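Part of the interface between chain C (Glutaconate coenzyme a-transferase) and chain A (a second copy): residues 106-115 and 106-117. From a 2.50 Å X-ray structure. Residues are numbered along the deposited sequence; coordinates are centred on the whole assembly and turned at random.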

# COMPACT_ATOMS: atom_id res chain seq x y z
N TYR C 106 -27.92 -11.95 13.95
CA TYR C 106 -26.95 -11.91 12.87
C TYR C 106 -27.15 -13.04 11.87
O TYR C 106 -27.08 -12.82 10.66
CB TYR C 106 -25.54 -11.84 13.41
CG TYR C 106 -25.19 -10.45 13.91
CD1 TYR C 106 -25.66 -9.99 15.13
CD2 TYR C 106 -24.43 -9.58 13.13
CE1 TYR C 106 -25.38 -8.68 15.56
CE2 TYR C 106 -24.16 -8.27 13.56
CZ TYR C 106 -24.63 -7.82 14.77
OH TYR C 106 -24.37 -6.53 15.19
N MET C 107 -27.49 -14.23 12.36
CA MET C 107 -27.74 -15.36 11.48
C MET C 107 -29.01 -15.13 10.69
O MET C 107 -29.15 -15.68 9.61
CB MET C 107 -27.89 -16.66 12.26
CG MET C 107 -26.61 -17.28 12.79
SD MET C 107 -25.60 -18.16 11.56
CE MET C 107 -26.81 -18.45 10.17
N MET C 108 -29.93 -14.34 11.24
CA MET C 108 -31.21 -14.05 10.57
C MET C 108 -31.03 -13.19 9.32
O MET C 108 -31.56 -13.50 8.24
CB MET C 108 -32.18 -13.34 11.52
CG MET C 108 -33.08 -14.29 12.30
SD MET C 108 -34.02 -13.44 13.60
CE MET C 108 -35.50 -12.93 12.68
N TRP C 109 -30.29 -12.09 9.47
CA TRP C 109 -30.00 -11.18 8.38
C TRP C 109 -29.20 -11.87 7.28
O TRP C 109 -29.51 -11.74 6.09
CB TRP C 109 -29.18 -10.02 8.91
CG TRP C 109 -30.00 -8.92 9.45
CD1 TRP C 109 -31.20 -8.48 8.97
CD2 TRP C 109 -29.61 -8.00 10.49
NE1 TRP C 109 -31.56 -7.32 9.62
CE2 TRP C 109 -30.60 -7.01 10.55
CE3 TRP C 109 -28.53 -7.92 11.35
CZ2 TRP C 109 -30.53 -5.94 11.45
CZ3 TRP C 109 -28.46 -6.86 12.25
CH2 TRP C 109 -29.45 -5.88 12.28
N HIS C 110 -28.17 -12.60 7.70
CA HIS C 110 -27.31 -13.32 6.77
C HIS C 110 -28.06 -14.37 5.99
O HIS C 110 -27.73 -14.62 4.84
CB HIS C 110 -26.15 -13.97 7.50
CG HIS C 110 -25.16 -14.62 6.58
ND1 HIS C 110 -24.58 -15.84 6.86
CD2 HIS C 110 -24.56 -14.18 5.46
CE1 HIS C 110 -23.66 -16.11 5.95
NE2 HIS C 110 -23.63 -15.11 5.09
N ALA C 111 -29.03 -15.02 6.63
CA ALA C 111 -29.84 -16.05 5.98
C ALA C 111 -30.72 -15.38 4.96
O ALA C 111 -31.14 -16.00 3.99
CB ALA C 111 -30.69 -16.77 7.01
N ALA C 112 -31.07 -14.12 5.24
CA ALA C 112 -31.88 -13.27 4.35
C ALA C 112 -31.04 -12.97 3.10
O ALA C 112 -31.50 -13.15 1.97
CB ALA C 112 -32.27 -11.95 5.06
N ALA C 113 -29.82 -12.49 3.30
CA ALA C 113 -28.91 -12.21 2.20
C ALA C 113 -28.74 -13.45 1.33
O ALA C 113 -28.87 -13.39 0.09
CB ALA C 113 -27.55 -11.79 2.77
N LEU C 114 -28.47 -14.59 1.98
CA LEU C 114 -28.26 -15.87 1.30
C LEU C 114 -29.47 -16.46 0.62
O LEU C 114 -29.34 -17.37 -0.20
CB LEU C 114 -27.63 -16.89 2.24
CG LEU C 114 -26.10 -17.03 2.20
CD1 LEU C 114 -25.43 -15.74 1.85
CD2 LEU C 114 -25.59 -17.53 3.53
N GLY C 115 -30.65 -15.97 0.97
CA GLY C 115 -31.88 -16.45 0.36
C GLY C 115 -32.47 -17.74 0.88
O GLY C 115 -33.26 -18.38 0.16
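Chain A (106-117) YMMWHAAALGLP

Both stretches are the closing part of a helix that begins earlier in its chain, and the two run almost exactly antiparallel, their N-to-C directions 175° apart. The axes come no closer than 13.5 Å, so the backbones do not touch and side chains alone bridge the gap. The register pairs Met C107 with Leu A114 (CA to CA 9.0 Å) and Leu C114 with Met A107 (CA to CA 8.9 Å), which brings His C110 and His A110 together midway.

Met C107 points toward chain A. Its long, flexible, apolar side chain can span such a distance: SD lies 4.2 Å from CG of Leu A114, and CE lies 4.0 Å from CD2 of Leu A116, just beyond the helix. One turn on, His C110 (chi1 t) meets His A110 (also t) rim to rim, with planes at 87° and centroids 5.1 Å apart; the CE1 atoms, modelled 2.9 Å apart, are too close for their detail to be trusted. The CE1 of His C110 is also 4.2 Å from CD2 of Leu A114. A further turn along, Leu C114 offers a compact apolar end, its CG 4.0 Å from CE of Met A107 and its CD2 3.5 Å from ND1 of His A110, at that ring's edge. No hydrogen bond crosses between the stretches. Gly C115 then leaves the helix with positive phi, a conformation suited to glycine.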

# COMPACT_ATOMS: atom_id res chain seq x y z
N TYR A 106 -21.78 -25.22 -2.69
CA TYR A 106 -21.11 -24.11 -2.01
C TYR A 106 -21.90 -23.75 -0.75
O TYR A 106 -21.32 -23.38 0.26
CB TYR A 106 -20.86 -22.93 -2.96
CG TYR A 106 -19.59 -23.13 -3.76
CD1 TYR A 106 -18.37 -22.79 -3.21
CD2 TYR A 106 -19.60 -23.79 -4.99
CE1 TYR A 106 -17.18 -23.13 -3.84
CE2 TYR A 106 -18.42 -24.13 -5.64
CZ TYR A 106 -17.21 -23.81 -5.06
OH TYR A 106 -16.02 -24.20 -5.65
N MET A 107 -23.22 -23.92 -0.79
CA MET A 107 -24.04 -23.68 0.40
C MET A 107 -23.67 -24.73 1.47
O MET A 107 -23.24 -24.37 2.57
CB MET A 107 -25.54 -23.76 0.08
CG MET A 107 -26.05 -22.70 -0.87
SD MET A 107 -26.60 -21.11 -0.18
CE MET A 107 -25.52 -20.87 1.22
N MET A 108 -23.80 -26.01 1.13
CA MET A 108 -23.49 -27.11 2.04
C MET A 108 -22.22 -26.85 2.84
O MET A 108 -22.21 -26.99 4.06
CB MET A 108 -23.38 -28.42 1.27
CG MET A 108 -24.72 -28.89 0.71
SD MET A 108 -24.64 -30.35 -0.31
CE MET A 108 -23.58 -31.36 0.60
N TRP A 109 -21.17 -26.45 2.16
CA TRP A 109 -19.92 -26.16 2.82
C TRP A 109 -20.13 -24.94 3.71
O TRP A 109 -19.65 -24.89 4.84
CB TRP A 109 -18.83 -25.86 1.80
CG TRP A 109 -18.05 -27.04 1.30
CD1 TRP A 109 -17.65 -28.12 2.03
CD2 TRP A 109 -17.43 -27.19 0.00
NE1 TRP A 109 -16.82 -28.92 1.28
CE2 TRP A 109 -16.67 -28.37 0.03
CE3 TRP A 109 -17.45 -26.43 -1.17
CZ2 TRP A 109 -15.92 -28.81 -1.07
CZ3 TRP A 109 -16.71 -26.87 -2.27
CH2 TRP A 109 -15.95 -28.04 -2.21
N HIS A 110 -20.86 -23.94 3.21
CA HIS A 110 -21.07 -22.75 4.02
C HIS A 110 -21.84 -23.05 5.31
O HIS A 110 -21.39 -22.69 6.41
CB HIS A 110 -21.69 -21.61 3.20
CG HIS A 110 -21.64 -20.28 3.88
ND1 HIS A 110 -22.74 -19.45 3.98
CD2 HIS A 110 -20.64 -19.67 4.56
CE1 HIS A 110 -22.42 -18.39 4.69
NE2 HIS A 110 -21.16 -18.49 5.05
N ALA A 111 -22.98 -23.73 5.17
CA ALA A 111 -23.79 -24.13 6.32
C ALA A 111 -22.94 -24.93 7.31
O ALA A 111 -23.16 -24.85 8.52
CB ALA A 111 -24.93 -24.96 5.87
N ALA A 112 -21.97 -25.68 6.82
CA ALA A 112 -21.10 -26.45 7.71
C ALA A 112 -20.21 -25.50 8.52
O ALA A 112 -20.10 -25.63 9.74
CB ALA A 112 -20.24 -27.44 6.93
N ALA A 113 -19.60 -24.54 7.84
CA ALA A 113 -18.75 -23.59 8.53
C ALA A 113 -19.59 -22.84 9.55
O ALA A 113 -19.09 -22.44 10.61
CB ALA A 113 -18.13 -22.63 7.54
N LEU A 114 -20.87 -22.66 9.23
CA LEU A 114 -21.80 -21.95 10.09
C LEU A 114 -22.27 -22.74 11.31
O LEU A 114 -22.49 -22.16 12.37
CB LEU A 114 -23.01 -21.46 9.28
CG LEU A 114 -23.11 -20.01 8.77
CD1 LEU A 114 -21.75 -19.30 8.69
CD2 LEU A 114 -23.82 -20.03 7.41
N GLY A 115 -22.49 -24.03 11.15
CA GLY A 115 -22.95 -24.85 12.26
C GLY A 115 -24.44 -25.18 12.16
O GLY A 115 -25.07 -25.54 13.15
N LEU A 116 -25.01 -25.05 10.97
CA LEU A 116 -26.43 -25.34 10.82
C LEU A 116 -26.72 -26.83 10.96
O LEU A 116 -25.91 -27.67 10.59
CB LEU A 116 -26.94 -24.85 9.45
CG LEU A 116 -26.78 -23.39 9.03
CD1 LEU A 116 -27.56 -23.16 7.75
CD2 LEU A 116 -27.27 -22.44 10.09
N PRO A 117 -27.89 -27.18 11.51
CA PRO A 117 -28.30 -28.58 11.69
C PRO A 117 -28.32 -29.24 10.31
O PRO A 117 -27.85 -30.36 10.10
CB PRO A 117 -29.73 -28.45 12.21
CG PRO A 117 -29.75 -27.14 12.88
CD PRO A 117 -28.94 -26.26 11.97